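Local coordinates for protein phage terminase large subunit (Thermus phage P7426, PDB 7KS4) that probably drives viral DNA into empty capsids as an ATP-powered packaging motor and cuts the genome, this chain being its N-terminal ATPase domain, at residues K22-H25 / V26-A29; K48-A51 / A52-E55; R233-W236 / Y237-R241; I244-L247 / E248-E252; A167-P170 / T171-R175. All coordinates share one frame; numbering follows the deposited sequence.

Interaction 1: residues K22-H25 / V26-A29; sequences KPHH and VQLA. With SO4 (sulfate ion), chain B.
Gln27 turns its side chain back to accept the N-H of His24, the N-cap residue, a worked example of how a helix N-terminus can be closed and put to use in ligand binding. Among the hydrogen bonds, the backbone N of His24 donates to Gln27 OE1 at 2.7 Å, almost straight at 173° and in the plane of the amide carbonyl. Gln27 CG stands beside its own backbone N (chi1 -63°) and the chain runs on extended, which carries OE1 back over the preceding loop and across one face of the His24 ring. With OE1 on His24 N and NE2 donating to N7 of ADP and to Gly47 O, the amide is held in a fixed rotation. His24 O accepts from Leu28 N at 2.7 Å, and His25 O takes Ala29 N in the next turn.

Apolar contact is slighter: Pro23 CG meets Leu28 CD1 at 4.0 Å, and Val26 CG2 sits over a face of the His25 imidazole, a CH-pi contact 3.5 Å from the centroid. A sulfate, probably from the crystallisation liquor, lies at the ring edge, its O1 beside His25 ND1 at a separation too short to trust in detail.

Helix 25-32 lodges between helix 48-62, touched by Gln27, and strand 219-224, touched by Val26 and Ala29, while Phe16 of helix 13-19 packs on Pro23 and Leu28.

Interaction 2: residues K48-A51 / A52-E55; sequences KSEA and ASVE
Glu50 O is gripped twice, by Ser53 OG at 2.7 Å and by Val54 N at 3.0 Å. The amide follows the helix, whereas the hydroxyl reaches the same oxygen from a more bent approach, with a C=O...OG angle of 123°. Ser53 OG can do so because it lies between its backbone N and carbonyl carbon (chi1 77°), folded back on the preceding turn. The buried Ser53 hydroxyl thus finds its acceptor within its own helix. Val54 CG2 comes to 3.3 Å from Glu50 O, and Glu55 CG to 3.4 Å from Ala51 O, where the chain bends at chi2 towards His31 and Arg38.

The upstream residues belong to the P-loop helix: in the conformer given, one of two, Lys48 NZ pairs with O2B of ADP, Ser49 N donates to O3B, and Ser49 lies at the magnesium. Glu50 is held by Lys88 and Arg84 of helix 75-92, which also covers Ser53; helix 25-32 packs on Ala51 and Val54, and strand 178-183 lies against Ala52.

Interaction 3: residues R233-W236 / Y237-R241; sequences RREW and YMERR. With SO4 (sulfate ion), chain H.
Arg240 can be followed along Trp236, one turn earlier, as an example of an arginine whose aliphatic part lies over an indole. Its CB is 3.9 Å from Trp236 O, the carbonyl that accepts Arg240 N, and CG is nearer that oxygen at 3.3 Å. An extended chi2 (-164°) lays CD over the six-membered ring, a CH-pi contact 3.6 Å from its centroid. The turn at chi3 (71°) then directs NE past CZ2 and CH2. At the tip the guanidinium is tilted 47° from the indole; NH1 lies 3.2 Å from CH2 and donates to O4 of a sulfate, probably from the crystallisation liquor, at 3.0 Å. The indole edge receives Tyr237, whose CE1 is 3.4 Å from CZ3. Farther back, Met238 CE covers one face of the Arg234 guanidinium, 3.2 Å from NH2.

In the fold, helix 234-239 leans on helix 226-229, with Tyr237 and Met238 against Trp227. Arg233 turns towards the nucleotide loop to donate to Gln45, and Tyr253 meets the Tyr237 ring.

Interaction 4: residues I244-L247 / E248-E252; sequences IPDL and EFRQE
Ile244 and Pro245 lead into the first turn of helix 246-252, where Phe249 N donates to the O of the N-cap residue Pro245 and Arg250 N to Asp246 O. On one flank of that turn the Ile244 CG2 methyl packs 4.0 Å from Phe249 CB and 3.9 Å from Glu248 CD, the two side chains of Ile244 and Glu248 crossing at about a right angle. Pro245 CG lies 3.5 Å from Glu248 OE1.

Leu247 and Gln251 run side by side, with CD2 3.6 Å from the amide CD. The charged pair is Asp246 and Arg250. Arg250 runs extended from CG to NE, which brings NE to OD2 at 3.1 Å, on its syn side but 30° out of the carboxylate plane; OD2 lies in the guanidinium plane, and the two planes stand 86° apart.

Because NE alone carries this salt bridge, Arg250 NH1 can serve a second acid, Glu256. The arginine therefore ties the start of the helix to the chain that follows it, and an acid in the first turn probably also suits the helix dipole.

Interaction 5: residues A167-P170 / T171-R175; sequences AIEP and TLSVR
Thr171 and Ile168 meet within helix 161-175, the crossover helix of a beta-alpha-beta unit between strands 150-153 and 178-183 of this P-loop ATPase fold. A proline interrupts it: Pro170 has no N-H to give to the turn before, and the helix kinks there.

The tight side faces the sheet. Ile168 and Leu172 are buried against Val151 of strand 150-153, and Ile168 reaches Ile71 of strand 67-72 as well. Beside them Ile168 O accepts two bonds, from Thr171 OG1 at 2.9 Å and Leu172 N at 3.2 Å. The hydroxyl lies in the carbonyl plane on a lone pair, brought there by a chi1 of 69° that turns OG1 back over the previous turn; the amide comes nearly straight on.

The exposed side carries Pro170, Ser173 and Val174, where polar groups meet one another with little apolar packing, and Val174 CG2 merely touches Pro170 O at 3.4 Å. Glu169 bends at chi2 (-83°) to bring its carboxylate beside Ser173, OE2 lying 2.6 Å from OG. Glu169 O accepts two bonds from Ser173: the backbone N at 3.1 Å, and OG at 3.0 Å from above the carbonyl plane.

Overall arrangement
All five contacts are local, yet their chemistry follows their place in the fold. Interaction 2 is the buried one, near the centre of the chain, and interaction 1 lies beside it: Gln27 CG packs on Ala51 CB at 4.0 Å, and both border the nucleotide. Interactions 3 and 4 form a second pair on successive helices, where the Phe249 ring meets Tyr237, Met238 and Arg241; the first is a surface contact rich in arginine and aromatic rings, the second partly buried with one salt bridge between its own two segments. Interaction 5 stands apart, its centre about 41 Å from that of interaction 3 across the chain's centre. It resembles interaction 2 in using hydroxyls on helix carbonyls.

Interaction 1: residues K22-H25 / V26-A29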
loop_
_atom_site.group_PDB
_atom_site.type_symbol
_atom_site.label_atom_id
_atom_site.label_comp_id
_atom_site.label_asym_id
_atom_site.label_seq_id
_atom_site.Cartn_x
_atom_site.Cartn_y
_atom_site.Cartn_z
ATOM N N LYS A 22 -12.166 4.385 -9.711
ATOM C CA LYS A 22 -13.371 3.582 -9.508
ATOM C C LYS A 22 -12.963 2.223 -8.952
ATOM O O LYS A 22 -12.782 1.256 -9.705
ATOM C CB LYS A 22 -14.165 3.435 -10.808
ATOM C CG LYS A 22 -14.868 4.728 -11.264
ATOM C CD LYS A 22 -14.197 5.370 -12.488
ATOM C CE LYS A 22 -14.957 6.615 -12.974
ATOM N NZ LYS A 22 -14.060 7.751 -13.396
ATOM N N PRO A 23 -12.850 2.098 -7.636
ATOM C CA PRO A 23 -12.268 0.879 -7.061
ATOM C C PRO A 23 -13.127 -0.359 -7.280
ATOM O O PRO A 23 -14.350 -0.286 -7.414
ATOM C CB PRO A 23 -12.170 1.218 -5.569
ATOM C CG PRO A 23 -13.266 2.208 -5.355
ATOM C CD PRO A 23 -13.323 3.025 -6.593
ATOM N N HIS A 24 -12.456 -1.513 -7.293
ATOM C CA HIS A 24 -13.094 -2.820 -7.301
ATOM C C HIS A 24 -13.449 -3.245 -5.877
ATOM O O HIS A 24 -13.096 -2.584 -4.898
ATOM C CB HIS A 24 -12.174 -3.858 -7.940
ATOM C CG HIS A 24 -11.742 -3.505 -9.328
ATOM N ND1 HIS A 24 -10.525 -3.886 -9.849
ATOM C CD2 HIS A 24 -12.365 -2.800 -10.302
ATOM C CE1 HIS A 24 -10.417 -3.435 -11.086
ATOM N NE2 HIS A 24 -11.520 -2.771 -11.385
ATOM N N HIS A 25 -14.143 -4.382 -5.762
ATOM C CA HIS A 25 -14.655 -4.783 -4.455
ATOM C C HIS A 25 -13.523 -4.955 -3.447
ATOM O O HIS A 25 -13.659 -4.559 -2.284
ATOM C CB HIS A 25 -15.494 -6.063 -4.566
ATOM C CG HIS A 25 -14.734 -7.267 -5.033
ATOM N ND1 HIS A 25 -14.310 -7.428 -6.336
ATOM C CD2 HIS A 25 -14.355 -8.390 -4.375
ATOM C CE1 HIS A 25 -13.688 -8.589 -6.455
ATOM N NE2 HIS A 25 -13.702 -9.193 -5.280
ATOM N N VAL A 26 -12.390 -5.513 -3.875
ATOM C CA VAL A 26 -11.300 -5.759 -2.934
ATOM C C VAL A 26 -10.605 -4.458 -2.566
ATOM O O VAL A 26 -10.247 -4.243 -1.404
ATOM C CB VAL A 26 -10.300 -6.777 -3.504
ATOM C CG1 VAL A 26 -9.279 -7.158 -2.424
ATOM C CG2 VAL A 26 -11.024 -8.006 -4.013
ATOM N N GLN A 27 -10.372 -3.589 -3.551
ATOM C CA GLN A 27 -9.833 -2.265 -3.265
ATOM C C GLN A 27 -10.749 -1.501 -2.324
ATOM O O GLN A 27 -10.295 -0.891 -1.349
ATOM C CB GLN A 27 -9.642 -1.486 -4.564
ATOM C CG GLN A 27 -8.637 -2.095 -5.507
ATOM C CD GLN A 27 -8.698 -1.466 -6.877
ATOM O OE1 GLN A 27 -9.782 -1.248 -7.426
ATOM N NE2 GLN A 27 -7.537 -1.152 -7.437
ATOM N N LEU A 28 -12.053 -1.517 -2.610
ATOM C CA LEU A 28 -13.005 -0.830 -1.747
ATOM C C LEU A 28 -12.934 -1.363 -0.323
ATOM O O LEU A 28 -12.970 -0.587 0.636
ATOM C CB LEU A 28 -14.416 -0.983 -2.311
ATOM C CG LEU A 28 -15.501 -0.066 -1.751
ATOM C CD1 LEU A 28 -15.115 1.400 -1.870
ATOM C CD2 LEU A 28 -16.804 -0.340 -2.488
ATOM N N ALA A 29 -12.828 -2.683 -0.161
ATOM C CA ALA A 29 -12.736 -3.241 1.184
ATOM C C ALA A 29 -11.509 -2.708 1.915
ATOM O O ALA A 29 -11.586 -2.364 3.101
ATOM C CB ALA A 29 -12.703 -4.765 1.123
HETATM S S SO4 B . -16.011 -5.681 -9.078
HETATM O O1 SO4 B . -14.822 -6.258 -8.457
HETATM O O2 SO4 B . -15.601 -4.793 -10.159
HETATM O O3 SO4 B . -16.856 -6.747 -9.610
HETATM O O4 SO4 B . -16.766 -4.931 -8.078
#

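Interaction 2: residues K48-A51 / A52-E55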
loop_
_atom_site.group_PDB
_atom_site.type_symbol
_atom_site.label_atom_id
_atom_site.label_comp_id
_atom_site.label_asym_id
_atom_site.label_seq_id
_atom_site.Cartn_x
_atom_site.Cartn_y
_atom_site.Cartn_z
ATOM N N LYS A 48 -3.466 -3.889 -6.291
ATOM C CA LYS A 48 -2.708 -3.527 -5.097
ATOM C C LYS A 48 -2.060 -2.151 -5.243
ATOM O O LYS A 48 -2.189 -1.292 -4.363
ATOM C CB LYS A 48 -1.653 -4.609 -4.841
ATOM C CG LYS A 48 -2.224 -5.964 -4.339
ATOM C CD LYS A 48 -1.190 -7.111 -4.150
ATOM C CE LYS A 48 -0.281 -7.359 -5.337
ATOM N NZ LYS A 48 -1.021 -7.920 -6.492
ATOM N N SER A 49 -1.366 -1.926 -6.361
ATOM C CA SER A 49 -0.608 -0.688 -6.557
ATOM C C SER A 49 -1.527 0.521 -6.597
ATOM O O SER A 49 -1.228 1.566 -6.004
ATOM C CB SER A 49 0.196 -0.746 -7.857
ATOM O OG SER A 49 1.381 -1.506 -7.738
ATOM N N GLU A 50 -2.630 0.411 -7.338
ATOM C CA GLU A 50 -3.532 1.543 -7.494
ATOM C C GLU A 50 -4.147 1.930 -6.158
ATOM O O GLU A 50 -4.197 3.116 -5.802
ATOM C CB GLU A 50 -4.628 1.212 -8.510
ATOM C CG GLU A 50 -5.335 2.437 -9.053
ATOM C CD GLU A 50 -4.448 3.255 -9.970
ATOM O OE1 GLU A 50 -3.343 2.780 -10.307
ATOM O OE2 GLU A 50 -4.857 4.371 -10.350
ATOM N N ALA A 51 -4.639 0.939 -5.412
ATOM C CA ALA A 51 -5.280 1.214 -4.132
ATOM C C ALA A 51 -4.304 1.854 -3.157
ATOM O O ALA A 51 -4.656 2.799 -2.439
ATOM C CB ALA A 51 -5.850 -0.076 -3.549
ATOM N N ALA A 52 -3.070 1.354 -3.113
ATOM C CA ALA A 52 -2.080 1.956 -2.230
ATOM C C ALA A 52 -1.799 3.399 -2.630
ATOM O O ALA A 52 -1.645 4.269 -1.768
ATOM C CB ALA A 52 -0.794 1.134 -2.242
ATOM N N SER A 53 -1.707 3.672 -3.933
ATOM C CA SER A 53 -1.419 5.034 -4.373
ATOM C C SER A 53 -2.540 5.979 -3.970
ATOM O O SER A 53 -2.284 7.109 -3.532
ATOM C CB SER A 53 -1.186 5.066 -5.887
ATOM O OG SER A 53 -2.405 4.985 -6.616
ATOM N N VAL A 54 -3.793 5.526 -4.077
ATOM C CA VAL A 54 -4.922 6.360 -3.672
ATOM C C VAL A 54 -4.843 6.688 -2.189
ATOM O O VAL A 54 -5.139 7.815 -1.775
ATOM C CB VAL A 54 -6.249 5.668 -4.024
ATOM C CG1 VAL A 54 -7.441 6.437 -3.441
ATOM C CG2 VAL A 54 -6.380 5.559 -5.541
ATOM N N GLU A 55 -4.475 5.703 -1.364
ATOM C CA GLU A 55 -4.341 5.947 0.071
ATOM C C GLU A 55 -3.313 7.034 0.349
ATOM O O GLU A 55 -3.547 7.934 1.167
ATOM C CB GLU A 55 -3.954 4.652 0.793
ATOM C CG GLU A 55 -5.050 3.589 0.802
ATOM C CD GLU A 55 -6.075 3.807 1.897
ATOM O OE1 GLU A 55 -5.734 4.426 2.926
ATOM O OE2 GLU A 55 -7.232 3.365 1.726
#

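Interaction 3: residues R233-W236 / Y237-R241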
loop_
_atom_site.group_PDB
_atom_site.type_symbol
_atom_site.label_atom_id
_atom_site.label_comp_id
_atom_site.label_asym_id
_atom_site.label_seq_id
_atom_site.Cartn_x
_atom_site.Cartn_y
_atom_site.Cartn_z
ATOM N N ARG A 233 -10.739 -13.890 -16.681
ATOM C CA ARG A 233 -9.392 -14.365 -16.970
ATOM C C ARG A 233 -9.085 -15.695 -16.303
ATOM O O ARG A 233 -7.968 -16.203 -16.451
ATOM C CB ARG A 233 -8.354 -13.336 -16.511
ATOM C CG ARG A 233 -8.444 -11.995 -17.209
ATOM C CD ARG A 233 -7.418 -11.012 -16.647
ATOM N NE ARG A 233 -7.640 -9.649 -17.124
ATOM C CZ ARG A 233 -7.054 -8.570 -16.614
ATOM N NH1 ARG A 233 -6.204 -8.683 -15.605
ATOM N NH2 ARG A 233 -7.323 -7.371 -17.111
ATOM N N ARG A 234 -10.029 -16.256 -15.548
ATOM C CA ARG A 234 -9.737 -17.467 -14.791
ATOM C C ARG A 234 -9.218 -18.570 -15.704
ATOM O O ARG A 234 -8.215 -19.224 -15.398
ATOM C CB ARG A 234 -10.982 -17.937 -14.038
ATOM C CG ARG A 234 -10.691 -19.053 -13.056
ATOM C CD ARG A 234 -11.942 -19.552 -12.345
ATOM N NE ARG A 234 -11.590 -20.344 -11.173
ATOM C CZ ARG A 234 -11.234 -21.625 -11.206
ATOM N NH1 ARG A 234 -11.183 -22.288 -12.360
ATOM N NH2 ARG A 234 -10.924 -22.249 -10.077
ATOM N N GLU A 235 -9.893 -18.800 -16.834
ATOM C CA GLU A 235 -9.473 -19.892 -17.709
ATOM C C GLU A 235 -8.072 -19.642 -18.258
ATOM O O GLU A 235 -7.253 -20.567 -18.331
ATOM C CB GLU A 235 -10.473 -20.091 -18.848
ATOM C CG GLU A 235 -10.132 -21.269 -19.777
ATOM C CD GLU A 235 -10.165 -22.639 -19.091
ATOM O OE1 GLU A 235 -10.843 -22.785 -18.055
ATOM O OE2 GLU A 235 -9.516 -23.584 -19.601
ATOM N N TRP A 236 -7.764 -18.398 -18.627
ATOM C CA TRP A 236 -6.418 -18.101 -19.099
ATOM C C TRP A 236 -5.383 -18.395 -18.016
ATOM O O TRP A 236 -4.354 -19.023 -18.288
ATOM C CB TRP A 236 -6.318 -16.649 -19.566
ATOM C CG TRP A 236 -4.930 -16.286 -19.995
ATOM C CD1 TRP A 236 -4.329 -16.591 -21.187
ATOM C CD2 TRP A 236 -3.958 -15.566 -19.231
ATOM N NE1 TRP A 236 -3.044 -16.100 -21.210
ATOM C CE2 TRP A 236 -2.793 -15.467 -20.022
ATOM C CE3 TRP A 236 -3.958 -14.992 -17.956
ATOM C CZ2 TRP A 236 -1.646 -14.811 -19.580
ATOM C CZ3 TRP A 236 -2.813 -14.348 -17.518
ATOM C CH2 TRP A 236 -1.678 -14.255 -18.332
ATOM N N TYR A 237 -5.643 -17.963 -16.774
ATOM C CA TYR A 237 -4.737 -18.285 -15.669
ATOM C C TYR A 237 -4.539 -19.789 -15.544
ATOM O O TYR A 237 -3.409 -20.272 -15.408
ATOM C CB TYR A 237 -5.276 -17.742 -14.342
ATOM C CG TYR A 237 -5.324 -16.245 -14.218
ATOM C CD1 TYR A 237 -4.227 -15.463 -14.535
ATOM C CD2 TYR A 237 -6.476 -15.610 -13.773
ATOM C CE1 TYR A 237 -4.280 -14.081 -14.416
ATOM C CE2 TYR A 237 -6.536 -14.237 -13.654
ATOM C CZ TYR A 237 -5.440 -13.481 -13.976
ATOM O OH TYR A 237 -5.504 -12.110 -13.852
ATOM N N MET A 238 -5.636 -20.544 -15.559
ATOM C CA MET A 238 -5.539 -21.988 -15.389
ATOM C C MET A 238 -4.736 -22.620 -16.518
ATOM O O MET A 238 -3.954 -23.551 -16.291
ATOM C CB MET A 238 -6.943 -22.599 -15.310
ATOM C CG MET A 238 -7.739 -22.189 -14.065
ATOM S SD MET A 238 -6.859 -22.609 -12.537
ATOM C CE MET A 238 -7.965 -22.008 -11.262
ATOM N N GLU A 239 -4.900 -22.116 -17.742
ATOM C CA GLU A 239 -4.233 -22.724 -18.885
ATOM C C GLU A 239 -2.747 -22.388 -18.931
ATOM O O GLU A 239 -1.993 -23.069 -19.638
ATOM C CB GLU A 239 -4.946 -22.298 -20.172
ATOM C CG GLU A 239 -6.347 -22.888 -20.271
ATOM C CD GLU A 239 -7.059 -22.578 -21.579
ATOM O OE1 GLU A 239 -6.397 -22.126 -22.543
ATOM O OE2 GLU A 239 -8.287 -22.804 -21.636
ATOM N N ARG A 240 -2.302 -21.384 -18.171
ATOM C CA ARG A 240 -0.870 -21.132 -18.031
ATOM C C ARG A 240 -0.156 -22.216 -17.237
ATOM O O ARG A 240 1.073 -22.299 -17.298
ATOM C CB ARG A 240 -0.607 -19.801 -17.335
ATOM C CG ARG A 240 -1.074 -18.588 -18.079
ATOM C CD ARG A 240 -0.434 -17.333 -17.504
ATOM N NE ARG A 240 0.995 -17.239 -17.810
ATOM C CZ ARG A 240 1.738 -16.147 -17.642
ATOM N NH1 ARG A 240 1.199 -15.033 -17.169
ATOM N NH2 ARG A 240 3.030 -16.169 -17.947
ATOM N N ARG A 241 -0.881 -23.027 -16.472
ATOM C CA ARG A 241 -0.213 -24.062 -15.693
ATOM C C ARG A 241 0.534 -25.058 -16.568
ATOM O O ARG A 241 1.343 -25.830 -16.036
ATOM C CB ARG A 241 -1.232 -24.785 -14.813
ATOM C CG ARG A 241 -1.849 -23.881 -13.754
ATOM C CD ARG A 241 -2.886 -24.616 -12.931
ATOM N NE ARG A 241 -4.049 -24.997 -13.730
ATOM C CZ ARG A 241 -5.057 -25.744 -13.280
ATOM N NH1 ARG A 241 -5.051 -26.191 -12.031
ATOM N NH2 ARG A 241 -6.073 -26.042 -14.076
HETATM S S SO4 H . 3.592 -12.174 -16.415
HETATM O O1 SO4 H . 3.631 -12.779 -17.745
HETATM O O2 SO4 H . 3.195 -10.774 -16.527
HETATM O O3 SO4 H . 4.921 -12.260 -15.816
HETATM O O4 SO4 H . 2.625 -12.871 -15.568
#

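Interaction 4: residues I244-L247 / E248-E252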
loop_
_atom_site.group_PDB
_atom_site.type_symbol
_atom_site.label_atom_id
_atom_site.label_comp_id
_atom_site.label_asym_id
_atom_site.label_seq_id
_atom_site.Cartn_x
_atom_site.Cartn_y
_atom_site.Cartn_z
ATOM N N ILE A 244 3.940 -22.947 -16.397
ATOM C CA ILE A 244 4.311 -22.249 -15.169
ATOM C C ILE A 244 4.387 -23.279 -14.051
ATOM O O ILE A 244 3.441 -24.059 -13.883
ATOM C CB ILE A 244 3.301 -21.134 -14.824
ATOM C CG1 ILE A 244 3.525 -19.936 -15.754
ATOM C CG2 ILE A 244 3.402 -20.725 -13.357
ATOM C CD1 ILE A 244 2.607 -18.757 -15.506
ATOM N N PRO A 245 5.468 -23.320 -13.265
ATOM C CA PRO A 245 5.527 -24.285 -12.160
ATOM C C PRO A 245 4.320 -24.145 -11.244
ATOM O O PRO A 245 3.766 -23.057 -11.073
ATOM C CB PRO A 245 6.832 -23.928 -11.432
ATOM C CG PRO A 245 7.214 -22.574 -11.920
ATOM C CD PRO A 245 6.662 -22.456 -13.302
ATOM N N ASP A 246 3.919 -25.265 -10.640
ATOM C CA ASP A 246 2.715 -25.257 -9.814
ATOM C C ASP A 246 2.829 -24.272 -8.656
ATOM O O ASP A 246 1.858 -23.579 -8.331
ATOM C CB ASP A 246 2.425 -26.656 -9.278
ATOM C CG ASP A 246 1.069 -26.744 -8.602
ATOM O OD1 ASP A 246 0.095 -26.172 -9.136
ATOM O OD2 ASP A 246 0.974 -27.372 -7.527
ATOM N N LEU A 247 3.993 -24.206 -8.004
ATOM C CA LEU A 247 4.126 -23.310 -6.856
ATOM C C LEU A 247 3.988 -21.857 -7.282
ATOM O O LEU A 247 3.307 -21.067 -6.617
ATOM C CB LEU A 247 5.464 -23.520 -6.142
ATOM C CG LEU A 247 5.626 -22.700 -4.847
ATOM C CD1 LEU A 247 6.475 -23.451 -3.828
ATOM C CD2 LEU A 247 6.229 -21.305 -5.079
ATOM N N GLU A 248 4.662 -21.473 -8.367
ATOM C CA GLU A 248 4.543 -20.105 -8.857
ATOM C C GLU A 248 3.092 -19.762 -9.154
ATOM O O GLU A 248 2.629 -18.660 -8.833
ATOM C CB GLU A 248 5.413 -19.913 -10.101
ATOM C CG GLU A 248 5.342 -18.518 -10.706
ATOM C CD GLU A 248 6.158 -18.390 -11.979
ATOM O OE1 GLU A 248 7.176 -19.107 -12.106
ATOM O OE2 GLU A 248 5.779 -17.579 -12.853
ATOM N N PHE A 249 2.353 -20.693 -9.765
ATOM C CA PHE A 249 0.959 -20.426 -10.096
ATOM C C PHE A 249 0.124 -20.234 -8.837
ATOM O O PHE A 249 -0.640 -19.267 -8.725
ATOM C CB PHE A 249 0.381 -21.561 -10.942
ATOM C CG PHE A 249 -1.105 -21.472 -11.112
ATOM C CD1 PHE A 249 -1.653 -20.784 -12.179
ATOM C CD2 PHE A 249 -1.954 -22.048 -10.182
ATOM C CE1 PHE A 249 -3.023 -20.687 -12.322
ATOM C CE2 PHE A 249 -3.320 -21.947 -10.315
ATOM C CZ PHE A 249 -3.855 -21.267 -11.386
ATOM N N ARG A 250 0.246 -21.156 -7.877
ATOM C CA ARG A 250 -0.549 -21.061 -6.658
ATOM C C ARG A 250 -0.247 -19.784 -5.883
ATOM O O ARG A 250 -1.138 -19.240 -5.216
ATOM C CB ARG A 250 -0.302 -22.287 -5.775
ATOM C CG ARG A 250 -0.858 -23.591 -6.333
ATOM C CD ARG A 250 -0.613 -24.755 -5.378
ATOM N NE ARG A 250 -1.244 -25.981 -5.862
ATOM C CZ ARG A 250 -2.503 -26.336 -5.615
ATOM N NH1 ARG A 250 -3.288 -25.565 -4.873
ATOM N NH2 ARG A 250 -2.979 -27.471 -6.111
ATOM N N GLN A 251 0.999 -19.303 -5.927
ATOM C CA GLN A 251 1.350 -18.095 -5.183
ATOM C C GLN A 251 0.965 -16.831 -5.935
ATOM O O GLN A 251 0.297 -15.952 -5.380
ATOM C CB GLN A 251 2.848 -18.054 -4.892
ATOM C CG GLN A 251 3.304 -18.962 -3.789
ATOM C CD GLN A 251 4.680 -18.578 -3.283
ATOM O OE1 GLN A 251 5.444 -17.897 -3.972
ATOM N NE2 GLN A 251 4.994 -18.995 -2.069
ATOM N N GLU A 252 1.423 -16.702 -7.183
ATOM C CA GLU A 252 1.300 -15.426 -7.879
ATOM C C GLU A 252 -0.132 -15.153 -8.307
ATOM O O GLU A 252 -0.560 -13.994 -8.322
ATOM C CB GLU A 252 2.229 -15.397 -9.090
ATOM C CG GLU A 252 3.697 -15.608 -8.755
ATOM C CD GLU A 252 4.217 -14.613 -7.730
ATOM O OE1 GLU A 252 4.961 -15.040 -6.820
ATOM O OE2 GLU A 252 3.876 -13.412 -7.829
#

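Interaction 5: residues A167-P170 / T171-R175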
loop_
_atom_site.group_PDB
_atom_site.type_symbol
_atom_site.label_atom_id
_atom_site.label_comp_id
_atom_site.label_asym_id
_atom_site.label_seq_id
_atom_site.Cartn_x
_atom_site.Cartn_y
_atom_site.Cartn_z
ATOM N N ALA A 167 13.163 -0.961 11.370
ATOM C CA ALA A 167 13.275 0.297 10.645
ATOM C C ALA A 167 11.943 0.975 10.349
ATOM O O ALA A 167 11.948 2.161 10.002
ATOM C CB ALA A 167 14.022 0.077 9.323
ATOM N N ILE A 168 10.813 0.273 10.470
ATOM C CA ILE A 168 9.521 0.854 10.102
ATOM C C ILE A 168 8.596 0.910 11.312
ATOM O O ILE A 168 8.134 1.988 11.696
ATOM C CB ILE A 168 8.885 0.066 8.943
ATOM C CG1 ILE A 168 9.776 0.171 7.709
ATOM C CG2 ILE A 168 7.485 0.587 8.617
ATOM C CD1 ILE A 168 9.604 -0.973 6.764
ATOM N N GLU A 169 8.335 -0.237 11.934
ATOM C CA GLU A 169 7.354 -0.276 13.015
ATOM C C GLU A 169 7.648 0.702 14.147
ATOM O O GLU A 169 6.694 1.321 14.648
ATOM C CB GLU A 169 7.245 -1.703 13.560
ATOM C CG GLU A 169 6.081 -1.925 14.532
ATOM C CD GLU A 169 6.408 -1.500 15.960
ATOM O OE1 GLU A 169 7.609 -1.430 16.304
ATOM O OE2 GLU A 169 5.465 -1.231 16.737
ATOM N N PRO A 170 8.890 0.877 14.611
ATOM C CA PRO A 170 9.102 1.790 15.747
ATOM C C PRO A 170 8.655 3.211 15.465
ATOM O O PRO A 170 8.001 3.827 16.314
ATOM C CB PRO A 170 10.618 1.702 15.993
ATOM C CG PRO A 170 11.035 0.394 15.371
ATOM C CD PRO A 170 10.142 0.231 14.181
ATOM N N THR A 171 8.980 3.746 14.287
ATOM C CA THR A 171 8.601 5.117 13.959
ATOM C C THR A 171 7.088 5.260 13.842
ATOM O O THR A 171 6.520 6.267 14.276
ATOM C CB THR A 171 9.276 5.550 12.658
ATOM O OG1 THR A 171 8.719 4.818 11.561
ATOM C CG2 THR A 171 10.779 5.304 12.719
ATOM N N LEU A 172 6.422 4.268 13.249
ATOM C CA LEU A 172 4.968 4.309 13.130
ATOM C C LEU A 172 4.299 4.417 14.490
ATOM O O LEU A 172 3.411 5.250 14.692
ATOM C CB LEU A 172 4.461 3.057 12.427
ATOM C CG LEU A 172 4.214 3.019 10.931
ATOM C CD1 LEU A 172 3.457 1.725 10.685
ATOM C CD2 LEU A 172 3.444 4.221 10.406
ATOM N N SER A 173 4.681 3.549 15.428
ATOM C CA SER A 173 4.013 3.517 16.724
ATOM C C SER A 173 4.068 4.871 17.421
ATOM O O SER A 173 3.202 5.177 18.248
ATOM C CB SER A 173 4.641 2.441 17.602
ATOM O OG SER A 173 4.697 1.210 16.906
ATOM N N VAL A 174 5.068 5.692 17.095
ATOM C CA VAL A 174 5.192 7.018 17.699
ATOM C C VAL A 174 3.928 7.834 17.461
ATOM O O VAL A 174 3.231 8.227 18.404
ATOM C CB VAL A 174 6.427 7.743 17.141
ATOM C CG1 VAL A 174 6.484 9.186 17.629
ATOM C CG2 VAL A 174 7.669 7.006 17.540
ATOM N N ARG A 175 3.641 8.137 16.196
ATOM C CA ARG A 175 2.466 8.909 15.831
ATOM C C ARG A 175 1.231 8.043 15.650
ATOM O O ARG A 175 0.238 8.513 15.090
ATOM C CB ARG A 175 2.732 9.700 14.547
ATOM C CG ARG A 175 3.151 11.138 14.793
ATOM C CD ARG A 175 4.006 11.663 13.659
ATOM N NE ARG A 175 3.569 12.978 13.206
ATOM C CZ ARG A 175 4.027 13.584 12.114
ATOM N NH1 ARG A 175 4.936 12.991 11.351
ATOM N NH2 ARG A 175 3.573 14.784 11.780
#